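Local coordinates for hypothetical protein (Shewanella oneidensis, PDB 2OOJ) that is of unknown function but belongs to the DUF3224 family and probably adopts a barrel-like antiparallel beta fold, at residues Val7-Ala20 and Gly31-Leu43. Residues are numbered along the deposited sequence; the frame is centred on the assembly and turned at random.
Sequences VTGKFDVKLTPENA and GRMALDKTFYGEL
Arg-32 runs from CB beside Ala-20 to a guanidinium that grips the carbonyl O of Asn-19. Its CB lies 4.2 Å from CA of Ala-20; with CG anti to the backbone N (chi1 -179°), CG passes 3.4 Å from OE1 of Glu-18, and CD lies 3.9 Å from the same oxygen. A bend at chi3 (60°) then brings the guanidinium under Glu-18, whose CB sits over the centre of one face, 3.6 Å from CZ. NE and NH2 converge on that single acceptor, O of Asn-19, the shorter bond being NH2 to O at 2.8 Å. The oxygen lies in the guanidinium plane, whereas both nitrogens approach from one face of the peptide carbonyl, NE far out of its plane. NH1 forms a salt bridge with OE1 of Glu-18 at 3.1 Å, but the oxygen is well out of the guanidinium plane, so the attraction is of charges alone; NH1 also pairs with Glu-50 of the same chain.

Strands 7-18 and 31-39 run antiparallel (143° between their directions) as a hairpin, with paired backbone bonds at Asp-12/Thr-38, Lys-14/Asp-36 (N of Lys-14 to O of Asp-36, 2.8 Å) and Thr-16/Ala-34. On one face Phe-11 pairs with Phe-39 and Val-13 with Lys-37, whose amine reaches Glu-68. On the other, Asp-36 bonds Tyr-21 of the second subunit. The bonds imply a backbone-held hairpin whose turn end is tied by the guanidinium to Asn-19 and Glu-18, beside an interface where arginines and glutamates of both subunits probably share charge.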
# COMPACT_ATOMS: atom_id res chain seq x y z
N VAL B 7 -18.71 -9.24 10.55
CA VAL B 7 -18.93 -10.56 10.00
C VAL B 7 -17.59 -11.24 9.84
O VAL B 7 -16.60 -10.58 9.57
CB VAL B 7 -19.66 -10.54 8.64
CG1 VAL B 7 -21.09 -9.98 8.78
CG2 VAL B 7 -18.89 -9.76 7.58
N THR B 8 -17.58 -12.55 10.01
CA THR B 8 -16.37 -13.38 9.96
C THR B 8 -16.60 -14.55 9.01
O THR B 8 -17.71 -15.10 8.90
CB THR B 8 -15.97 -13.93 11.34
OG1 THR B 8 -15.79 -12.83 12.24
CG2 THR B 8 -14.61 -14.72 11.25
N GLY B 9 -15.54 -14.97 8.35
CA GLY B 9 -15.65 -16.03 7.35
C GLY B 9 -14.31 -16.41 6.77
O GLY B 9 -13.31 -15.77 7.06
N LYS B 10 -14.30 -17.47 5.96
CA LYS B 10 -13.07 -17.99 5.36
C LYS B 10 -12.74 -17.23 4.08
O LYS B 10 -13.61 -16.70 3.43
CB LYS B 10 -13.26 -19.47 5.02
CG LYS B 10 -13.61 -20.29 6.25
CD LYS B 10 -13.64 -21.80 5.97
CE LYS B 10 -13.69 -22.53 7.33
NZ LYS B 10 -13.75 -24.03 7.20
N PHE B 11 -11.47 -17.14 3.75
CA PHE B 11 -11.09 -16.82 2.38
C PHE B 11 -9.84 -17.60 1.95
O PHE B 11 -9.06 -18.02 2.79
CB PHE B 11 -10.89 -15.32 2.19
CG PHE B 11 -9.68 -14.76 2.85
CD1 PHE B 11 -9.71 -14.35 4.17
CD2 PHE B 11 -8.49 -14.62 2.15
CE1 PHE B 11 -8.59 -13.81 4.76
CE2 PHE B 11 -7.34 -14.10 2.74
CZ PHE B 11 -7.39 -13.69 4.04
N ASP B 12 -9.70 -17.82 0.65
CA ASP B 12 -8.48 -18.41 0.08
C ASP B 12 -7.88 -17.39 -0.86
O ASP B 12 -8.59 -16.61 -1.42
CB ASP B 12 -8.85 -19.69 -0.68
CG ASP B 12 -9.53 -20.71 0.22
OD1 ASP B 12 -9.24 -20.73 1.46
OD2 ASP B 12 -10.38 -21.44 -0.31
N VAL B 13 -6.57 -17.37 -0.97
CA VAL B 13 -5.89 -16.47 -1.89
C VAL B 13 -4.86 -17.24 -2.70
O VAL B 13 -4.24 -18.16 -2.19
CB VAL B 13 -5.22 -15.29 -1.15
CG1 VAL B 13 -4.27 -15.80 -0.12
CG2 VAL B 13 -4.53 -14.37 -2.16
N LYS B 14 -4.76 -16.88 -3.98
CA LYS B 14 -3.69 -17.35 -4.87
C LYS B 14 -2.84 -16.17 -5.29
O LYS B 14 -3.35 -15.20 -5.84
CB LYS B 14 -4.29 -17.96 -6.12
CG LYS B 14 -3.26 -18.60 -7.06
CD LYS B 14 -3.88 -18.78 -8.46
CE LYS B 14 -2.95 -19.51 -9.42
NZ LYS B 14 -3.61 -19.78 -10.73
N LEU B 15 -1.53 -16.29 -5.06
CA LEU B 15 -0.56 -15.24 -5.39
C LEU B 15 0.27 -15.71 -6.55
O LEU B 15 0.91 -16.76 -6.46
CB LEU B 15 0.36 -14.98 -4.20
CG LEU B 15 -0.27 -14.50 -2.89
CD1 LEU B 15 0.83 -14.32 -1.87
CD2 LEU B 15 -0.98 -13.21 -3.09
N THR B 16 0.20 -14.99 -7.67
CA THR B 16 0.97 -15.32 -8.86
C THR B 16 2.10 -14.31 -9.05
O THR B 16 1.83 -13.12 -9.23
CB THR B 16 0.10 -15.28 -10.07
OG1 THR B 16 -1.00 -16.18 -9.86
CG2 THR B 16 0.90 -15.65 -11.32
N PRO B 17 3.37 -14.79 -9.01
CA PRO B 17 4.46 -13.87 -9.14
C PRO B 17 4.45 -13.13 -10.45
O PRO B 17 4.10 -13.70 -11.51
CB PRO B 17 5.69 -14.79 -9.02
CG PRO B 17 5.22 -15.93 -8.25
CD PRO B 17 3.86 -16.16 -8.80
N GLU B 18 4.81 -11.85 -10.38
CA GLU B 18 4.97 -11.03 -11.56
C GLU B 18 6.33 -10.31 -11.45
O GLU B 18 6.98 -10.31 -10.39
CB GLU B 18 3.85 -9.99 -11.67
CG GLU B 18 2.46 -10.57 -11.70
CD GLU B 18 1.36 -9.48 -11.58
OE1 GLU B 18 1.36 -8.69 -10.61
OE2 GLU B 18 0.50 -9.41 -12.47
N ASN B 19 6.73 -9.65 -12.53
CA ASN B 19 8.02 -8.97 -12.56
C ASN B 19 7.94 -7.58 -11.91
O ASN B 19 7.23 -6.70 -12.40
CB ASN B 19 8.51 -8.88 -14.00
CG ASN B 19 9.95 -8.41 -14.10
OD1 ASN B 19 10.22 -7.29 -14.53
ND2 ASN B 19 10.88 -9.25 -13.64
N ALA B 20 8.65 -7.39 -10.81
CA ALA B 20 8.75 -6.07 -10.20
C ALA B 20 9.64 -5.14 -11.01
O ALA B 20 10.72 -5.53 -11.47
CB ALA B 20 9.29 -6.20 -8.78
N GLY B 31 8.91 -7.49 -4.54
CA GLY B 31 8.03 -8.37 -5.31
C GLY B 31 6.81 -7.64 -5.81
O GLY B 31 6.43 -6.59 -5.28
N ARG B 32 6.25 -8.19 -6.88
CA ARG B 32 4.94 -7.83 -7.35
C ARG B 32 4.22 -9.14 -7.59
O ARG B 32 4.79 -10.04 -8.18
CB ARG B 32 5.00 -7.04 -8.65
CG ARG B 32 3.61 -6.65 -9.14
CD ARG B 32 3.67 -5.62 -10.19
NE ARG B 32 4.42 -6.05 -11.37
CZ ARG B 32 3.87 -6.50 -12.49
NH1 ARG B 32 2.57 -6.59 -12.62
NH2 ARG B 32 4.65 -6.85 -13.52
N MSE B 33 2.96 -9.20 -7.19
CA MSE B 33 2.18 -10.38 -7.40
C MSE B 33 0.77 -10.05 -7.81
O MSE B 33 0.24 -8.98 -7.51
CB MSE B 33 2.20 -11.23 -6.15
CG MSE B 33 3.58 -11.78 -5.92
SE MSE B 33 3.50 -13.55 -5.28
CE MSE B 33 3.39 -13.14 -3.49
N ALA B 34 0.19 -10.97 -8.56
CA ALA B 34 -1.21 -10.88 -8.90
C ALA B 34 -1.95 -11.60 -7.81
O ALA B 34 -1.51 -12.65 -7.33
CB ALA B 34 -1.50 -11.54 -10.25
N LEU B 35 -3.10 -11.05 -7.44
CA LEU B 35 -3.89 -11.62 -6.36
C LEU B 35 -5.21 -12.08 -6.92
O LEU B 35 -5.89 -11.31 -7.59
CB LEU B 35 -4.20 -10.56 -5.30
CG LEU B 35 -3.14 -9.85 -4.47
CD1 LEU B 35 -3.88 -8.99 -3.44
CD2 LEU B 35 -2.22 -10.86 -3.82
N ASP B 36 -5.60 -13.31 -6.58
CA ASP B 36 -6.93 -13.84 -6.89
C ASP B 36 -7.47 -14.44 -5.59
O ASP B 36 -6.87 -15.35 -5.05
CB ASP B 36 -6.90 -14.91 -8.00
CG ASP B 36 -6.63 -14.31 -9.38
OD1 ASP B 36 -7.55 -13.75 -9.99
OD2 ASP B 36 -5.48 -14.36 -9.84
N LYS B 37 -8.56 -13.90 -5.07
CA LYS B 37 -9.13 -14.36 -3.80
C LYS B 37 -10.59 -14.75 -3.94
O LYS B 37 -11.29 -14.26 -4.83
CB LYS B 37 -9.10 -13.28 -2.73
CG LYS B 37 -7.78 -12.76 -2.31
CD LYS B 37 -7.99 -11.99 -0.96
CE LYS B 37 -6.80 -11.13 -0.65
NZ LYS B 37 -7.08 -10.19 0.47
N THR B 38 -10.99 -15.65 -3.05
CA THR B 38 -12.38 -16.02 -2.87
C THR B 38 -12.73 -15.89 -1.40
O THR B 38 -12.04 -16.42 -0.56
CB THR B 38 -12.67 -17.47 -3.31
OG1 THR B 38 -12.24 -17.64 -4.66
CG2 THR B 38 -14.20 -17.77 -3.19
N PHE B 39 -13.82 -15.17 -1.13
CA PHE B 39 -14.39 -15.01 0.20
C PHE B 39 -15.64 -15.86 0.31
O PHE B 39 -16.40 -15.95 -0.65
CB PHE B 39 -14.78 -13.55 0.43
CG PHE B 39 -13.62 -12.61 0.46
CD1 PHE B 39 -13.14 -12.04 -0.72
CD2 PHE B 39 -13.00 -12.28 1.65
CE1 PHE B 39 -12.05 -11.16 -0.70
CE2 PHE B 39 -11.94 -11.40 1.68
CZ PHE B 39 -11.46 -10.83 0.50
N TYR B 40 -15.87 -16.44 1.48
CA TYR B 40 -16.99 -17.35 1.73
C TYR B 40 -17.76 -16.83 2.92
O TYR B 40 -17.19 -16.18 3.81
CB TYR B 40 -16.43 -18.74 2.10
CG TYR B 40 -15.69 -19.40 0.97
CD1 TYR B 40 -16.37 -20.06 -0.04
CD2 TYR B 40 -14.30 -19.35 0.90
CE1 TYR B 40 -15.68 -20.67 -1.09
CE2 TYR B 40 -13.61 -19.93 -0.14
CZ TYR B 40 -14.31 -20.60 -1.13
OH TYR B 40 -13.63 -21.17 -2.18
N GLY B 41 -19.04 -17.14 2.96
CA GLY B 41 -19.86 -16.78 4.10
C GLY B 41 -20.62 -15.49 3.87
O GLY B 41 -21.19 -15.25 2.80
N GLU B 42 -20.61 -14.64 4.88
CA GLU B 42 -21.37 -13.39 4.85
C GLU B 42 -20.86 -12.45 3.76
O GLU B 42 -21.62 -11.67 3.20
CB GLU B 42 -21.28 -12.72 6.21
CG GLU B 42 -21.99 -13.47 7.27
CD GLU B 42 -23.49 -13.22 7.29
OE1 GLU B 42 -24.03 -12.63 6.33
OE2 GLU B 42 -24.13 -13.65 8.26
N LEU B 43 -19.55 -12.51 3.50
CA LEU B 43 -18.97 -11.92 2.30
C LEU B 43 -18.68 -13.08 1.38
O LEU B 43 -17.75 -13.89 1.62
CB LEU B 43 -17.66 -11.14 2.64
CG LEU B 43 -16.94 -10.49 1.44
CD1 LEU B 43 -17.88 -9.54 0.68
CD2 LEU B 43 -15.66 -9.76 1.93
O HOH W 1 -19.47 -15.89 7.24
O HOH W 2 -3.04 -15.03 -8.68
O HOH W 3 7.83 -10.34 -8.05